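Local coordinates for protein glutamate--tRNA ligase (Methanothermobacter thermautotrophicus, PDB 3AII) that probably activates glutamate with ATP and transfers it to tRNA, as a non-discriminating archaeal class I glutamyl-tRNA synthetase, at residues S521-E524 and V525-V529; R356-A359 and R360-I363. One frame throughout, in Å; residues are numbered along the deposited sequence.

Interaction 1: S521-E524 and V525-V529; sequences SELE and VDDVV
A type II beta turn from E524 to D527 joins a loop to the start of strand 528-531, and the side chain of D527 folds back to the residue that opens the turn. D527 N donates to E524 O at 3.0 Å, the bond that closes the turn, with D526 taking the positive phi (92°) of its third position. D527 OD1 then accepts from E524 N at 2.8 Å, in a nearly straight bond (N-H...O 175°) that meets the oxygen from above the carboxylate plane rather than within it. With CG anti to its own carbonyl carbon (chi1 -74°), the carboxylate turns back beside the backbone N, which brings OD1 to E524 N; together with the turn bond it holds E524 by both its N-H and its C=O. An alanine in place of D527 would keep the main-chain bond but would probably leave E524 N without its carboxylate acceptor and the entry to the turn freer to move. L523 packs across to the strand with both methyls: its CD2 touches V529 CG1 at 3.6 Å, and L523 CD1 lies 3.8 Å from the same V529 CG1. L523 CD2 also lies 3.7 Å from D527 OD1, so one methyl touches both the aspartate and the valine. L523 and V529 both pack on Y404 of strand 402-408 and F548 of strand 546-552. D526 makes a salt bridge with R538, and backbone bonds from D526 and D527 to L539 and from V529 to A537 tie the turn and strand to strand 535-541 of the anticodon-binding region.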
ATOM      1  N   SER A 521       2.057  26.864  15.292  1.00 23.65           N
ATOM      2  CA  SER A 521       1.954  27.718  14.105  1.00 21.33           C
ATOM      3  C   SER A 521       3.244  27.776  13.287  1.00 23.22           C
ATOM      4  O   SER A 521       3.226  28.191  12.127  1.00 21.23           O
ATOM      5  CB  SER A 521       1.504  29.139  14.485  1.00 21.86           C
ATOM      6  OG  SER A 521       2.456  29.779  15.309  1.00 29.68           O
ATOM      7  N   GLU A 522       4.361  27.365  13.891  1.00 17.79           N
ATOM      8  CA  GLU A 522       5.644  27.269  13.176  1.00 19.70           C
ATOM      9  C   GLU A 522       5.736  26.088  12.195  1.00 19.58           C
ATOM     10  O   GLU A 522       6.645  26.025  11.361  1.00 18.75           O
ATOM     11  CB  GLU A 522       6.804  27.185  14.181  1.00 19.81           C
ATOM     12  CG  GLU A 522       6.976  25.793  14.814  1.00 20.91           C
ATOM     13  CD  GLU A 522       7.869  25.815  16.044  1.00 26.62           C
ATOM     14  OE1 GLU A 522       8.614  26.799  16.227  1.00 22.25           O
ATOM     15  OE2 GLU A 522       7.828  24.849  16.832  1.00 21.21           O
ATOM     16  N   LEU A 523       4.805  25.140  12.300  1.00 18.25           N
ATOM     17  CA  LEU A 523       4.850  23.944  11.472  1.00 18.47           C
ATOM     18  C   LEU A 523       4.455  24.235  10.032  1.00 19.93           C
ATOM     19  O   LEU A 523       3.665  25.148   9.763  1.00 26.83           O
ATOM     20  CB  LEU A 523       3.917  22.876  12.044  1.00 19.34           C
ATOM     21  CG  LEU A 523       4.279  22.409  13.456  1.00 18.40           C
ATOM     22  CD1 LEU A 523       3.115  21.664  14.105  1.00 19.41           C
ATOM     23  CD2 LEU A 523       5.543  21.549  13.396  1.00 17.91           C
ATOM     24  N   GLU A 524       5.017  23.457   9.121  1.00 23.57           N
ATOM     25  CA  GLU A 524       4.639  23.531   7.722  1.00 20.97           C
ATOM     26  C   GLU A 524       4.053  22.202   7.298  1.00 23.22           C
ATOM     27  O   GLU A 524       4.354  21.163   7.883  1.00 22.46           O
ATOM     28  CB  GLU A 524       5.862  23.869   6.868  1.00 33.36           C
ATOM     29  CG  GLU A 524       6.395  25.280   7.113  1.00 46.77           C
ATOM     30  CD  GLU A 524       7.688  25.563   6.367  1.00 72.29           C
ATOM     31  OE1 GLU A 524       7.979  26.751   6.115  1.00 75.14           O
ATOM     32  OE2 GLU A 524       8.414  24.600   6.037  1.00 58.45           O
ATOM     33  N   VAL A 525       3.207  22.235   6.274  1.00 23.60           N
ATOM     34  CA  VAL A 525       2.668  21.006   5.700  1.00 22.04           C
ATOM     35  C   VAL A 525       3.769  19.975   5.425  1.00 23.65           C
ATOM     36  O   VAL A 525       4.845  20.306   4.920  1.00 23.79           O
ATOM     37  CB  VAL A 525       1.826  21.304   4.428  1.00 21.59           C
ATOM     38  CG1 VAL A 525       1.378  20.009   3.762  1.00 23.09           C
ATOM     39  CG2 VAL A 525       0.632  22.186   4.796  1.00 27.17           C
ATOM     40  N   ASP A 526       3.476  18.729   5.784  1.00 17.69           N
ATOM     41  CA  ASP A 526       4.391  17.583   5.719  1.00 21.87           C
ATOM     42  C   ASP A 526       5.173  17.339   7.008  1.00 19.71           C
ATOM     43  O   ASP A 526       5.748  16.268   7.187  1.00 19.12           O
ATOM     44  CB  ASP A 526       5.370  17.668   4.536  1.00 24.26           C
ATOM     45  CG  ASP A 526       4.670  17.638   3.192  1.00 35.93           C
ATOM     46  OD1 ASP A 526       5.248  18.163   2.216  1.00 43.53           O
ATOM     47  OD2 ASP A 526       3.550  17.093   3.109  1.00 35.40           O
ATOM     48  N   ASP A 527       5.209  18.320   7.906  1.00 18.38           N
ATOM     49  CA  ASP A 527       5.858  18.083   9.202  1.00 17.46           C
ATOM     50  C   ASP A 527       5.115  16.983   9.962  1.00 20.87           C
ATOM     51  O   ASP A 527       3.888  16.927   9.944  1.00 18.12           O
ATOM     52  CB  ASP A 527       5.911  19.360  10.042  1.00 17.96           C
ATOM     53  CG  ASP A 527       6.939  20.351   9.539  1.00 24.85           C
ATOM     54  OD1 ASP A 527       6.895  21.515   9.992  1.00 24.44           O
ATOM     55  OD2 ASP A 527       7.775  19.965   8.693  1.00 28.16           O
ATOM     56  N   VAL A 528       5.854  16.089  10.609  1.00 17.02           N
ATOM     57  CA  VAL A 528       5.212  15.045  11.402  1.00 18.68           C
ATOM     58  C   VAL A 528       5.589  15.254  12.848  1.00 19.59           C
ATOM     59  O   VAL A 528       6.768  15.340  13.165  1.00 18.64           O
ATOM     60  CB  VAL A 528       5.638  13.649  10.933  1.00 14.53           C
ATOM     61  CG1 VAL A 528       4.963  12.584  11.780  1.00 16.57           C
ATOM     62  CG2 VAL A 528       5.297  13.469   9.441  1.00 15.03           C
ATOM     63  N   VAL A 529       4.587  15.362  13.720  1.00 13.97           N
ATOM     64  CA  VAL A 529       4.824  15.786  15.084  1.00 14.12           C
ATOM     65  C   VAL A 529       4.260  14.772  16.055  1.00 13.24           C
ATOM     66  O   VAL A 529       3.527  13.854  15.670  1.00 16.26           O
ATOM     67  CB  VAL A 529       4.163  17.149  15.357  1.00 16.56           C
ATOM     68  CG1 VAL A 529       4.710  18.192  14.396  1.00 18.48           C
ATOM     69  CG2 VAL A 529       2.636  17.040  15.226  1.00 19.42           C
TER

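Interaction 2: R356-A359 and R360-I363; sequences RAIA and RRGI
I358 O, in the last turn of helix 355-360, is gripped by two N-H groups: I363 N donates to it at 3.1 Å, five residues on, while R361 N adds a weak bond. Beside it, G362 N reaches A359 O at 3.1 Å from well above the carbonyl plane. The bond spanning five residues and this one spanning three, with the positive phi of G362 (95°), make a Schellman motif at the helix C terminus. A CB at these backbone angles would jam against the carbonyl oxygen of R361, which accounts for the glycine. A water donates to both A359 O (2.8 Å) and I363 O (2.9 Å), linking the end of the helix to the outgoing chain. The apolar half of the cap is I363, whose CG1 lies 3.9 Å from I358 CB; with CG1 anti to the carbonyl carbon (chi1 -55°), this branch also rests against I358 O. I363 continues onto helix 386-397. R361 lays its CB and CG along the carbonyls of I358 and A357, then bends at chi3 (50°). I358 O and A359 O are thus met by N-H groups of the outgoing chain, A359 O also by water, while the guanidinium groups serve other partners, R360 on D540 and R361 on Y550 O, A551 O and the Y390 hydroxyl, fastening the helix end to strands 535-541 and 546-552 and helix 386-397.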
ATOM      1  N   ARG A 356      -0.447   5.791  -0.491  1.00 17.86           N
ATOM      2  CA  ARG A 356      -0.797   7.213  -0.425  1.00 18.29           C
ATOM      3  C   ARG A 356      -1.508   7.586   0.874  1.00 18.61           C
ATOM      4  O   ARG A 356      -1.177   8.597   1.504  1.00 17.57           O
ATOM      5  CB  ARG A 356      -1.624   7.623  -1.653  1.00 23.18           C
ATOM      6  CG  ARG A 356      -0.753   7.698  -2.899  1.00 20.66           C
ATOM      7  CD  ARG A 356      -1.480   7.446  -4.225  1.00 22.86           C
ATOM      8  NE  ARG A 356      -0.459   7.475  -5.270  1.00 23.15           N
ATOM      9  CZ  ARG A 356      -0.221   8.509  -6.063  1.00 26.66           C
ATOM     10  NH1 ARG A 356      -0.981   9.597  -5.996  1.00 25.84           N
ATOM     11  NH2 ARG A 356       0.767   8.450  -6.942  1.00 22.46           N
ATOM     12  N   ALA A 357      -2.470   6.768   1.292  1.00 17.30           N
ATOM     13  CA  ALA A 357      -3.175   7.044   2.533  1.00 19.09           C
ATOM     14  C   ALA A 357      -2.227   6.976   3.722  1.00 17.31           C
ATOM     15  O   ALA A 357      -2.253   7.854   4.591  1.00 18.18           O
ATOM     16  CB  ALA A 357      -4.337   6.074   2.721  1.00 25.20           C
ATOM     17  N   ILE A 358      -1.389   5.943   3.789  1.00 18.36           N
ATOM     18  CA  ILE A 358      -0.519   5.842   4.964  1.00 22.26           C
ATOM     19  C   ILE A 358       0.572   6.915   4.974  1.00 18.96           C
ATOM     20  O   ILE A 358       0.926   7.434   6.041  1.00 17.46           O
ATOM     21  CB  ILE A 358       0.057   4.432   5.204  1.00 22.93           C
ATOM     22  CG1 ILE A 358       0.922   3.968   4.037  1.00 21.17           C
ATOM     23  CG2 ILE A 358      -1.070   3.433   5.450  1.00 26.68           C
ATOM     24  CD1 ILE A 358       1.608   2.636   4.296  1.00 35.13           C
ATOM     25  N   ALA A 359       1.086   7.274   3.798  1.00 17.04           N
ATOM     26  CA  ALA A 359       2.029   8.397   3.723  1.00 17.75           C
ATOM     27  C   ALA A 359       1.417   9.698   4.233  1.00 19.74           C
ATOM     28  O   ALA A 359       2.090  10.507   4.890  1.00 18.62           O
ATOM     29  CB  ALA A 359       2.558   8.578   2.302  1.00 17.04           C
ATOM     30  N   ARG A 360       0.136   9.904   3.939  1.00 15.55           N
ATOM     31  CA  ARG A 360      -0.524  11.140   4.312  1.00 14.44           C
ATOM     32  C   ARG A 360      -0.649  11.238   5.832  1.00 15.46           C
ATOM     33  O   ARG A 360      -0.750  12.331   6.370  1.00 16.43           O
ATOM     34  CB  ARG A 360      -1.900  11.226   3.659  1.00 19.55           C
ATOM     35  CG  ARG A 360      -2.567  12.580   3.825  1.00 18.45           C
ATOM     36  CD  ARG A 360      -4.016  12.526   3.350  1.00 21.59           C
ATOM     37  NE  ARG A 360      -4.589  13.864   3.252  1.00 21.07           N
ATOM     38  CZ  ARG A 360      -5.838  14.110   2.883  1.00 27.66           C
ATOM     39  NH1 ARG A 360      -6.647  13.104   2.586  1.00 23.89           N
ATOM     40  NH2 ARG A 360      -6.273  15.360   2.813  1.00 24.05           N
ATOM     41  N   ARG A 361      -0.632  10.084   6.502  1.00 17.18           N
ATOM     42  CA  ARG A 361      -0.737  10.012   7.961  1.00 17.23           C
ATOM     43  C   ARG A 361       0.614  10.133   8.674  1.00 21.22           C
ATOM     44  O   ARG A 361       0.668  10.218   9.904  1.00 20.65           O
ATOM     45  CB  ARG A 361      -1.415   8.693   8.358  1.00 16.86           C
ATOM     46  CG  ARG A 361      -2.881   8.652   7.985  1.00 19.26           C
ATOM     47  CD  ARG A 361      -3.447   7.251   8.135  1.00 19.02           C
ATOM     48  NE  ARG A 361      -3.140   6.672   9.432  1.00 19.85           N
ATOM     49  CZ  ARG A 361      -3.186   5.371   9.697  1.00 19.14           C
ATOM     50  NH1 ARG A 361      -3.510   4.496   8.738  1.00 23.81           N
ATOM     51  NH2 ARG A 361      -2.901   4.938  10.913  1.00 20.82           N
ATOM     52  N   GLY A 362       1.700  10.122   7.908  1.00 15.42           N
ATOM     53  CA  GLY A 362       3.035  10.212   8.481  1.00 15.33           C
ATOM     54  C   GLY A 362       3.714   8.877   8.723  1.00 19.08           C
ATOM     55  O   GLY A 362       4.705   8.798   9.459  1.00 19.86           O
ATOM     56  N   ILE A 363       3.197   7.817   8.111  1.00 15.22           N
ATOM     57  CA  ILE A 363       3.929   6.552   8.116  1.00 15.44           C
ATOM     58  C   ILE A 363       5.115   6.652   7.148  1.00 16.77           C
ATOM     59  O   ILE A 363       4.946   7.007   5.978  1.00 19.88           O
ATOM     60  CB  ILE A 363       3.042   5.376   7.690  1.00 20.78           C
ATOM     61  CG1 ILE A 363       1.785   5.293   8.568  1.00 24.46           C
ATOM     62  CG2 ILE A 363       3.845   4.081   7.712  1.00 21.07           C
ATOM     63  CD1 ILE A 363       2.065   5.117  10.037  1.00 26.41           C
TER
HETATM   64  O   HOH W   1       4.792   9.842   5.481  1.00 25.59           O

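Overall arrangement
From the N terminus, interaction 2 comes first: residues 356-363 end helix 355-360 and turn the chain toward helix 365-375 in the catalytic domain. Interaction 1 follows much later, at 521-529, where a turn leads into strand 528-531 of the anticodon-binding region. Each contact is a local closure, and they lie in series, neither enclosing nor crossing the other. In space they are neighbours, with centres about 14 Å apart, and V528 CG2 packs 4.1 Å from G362 CA. R538 links them further, forming a salt bridge with D526 and a hydrogen bond to R360 O. The helix end and the strand turn therefore meet where the two regions join.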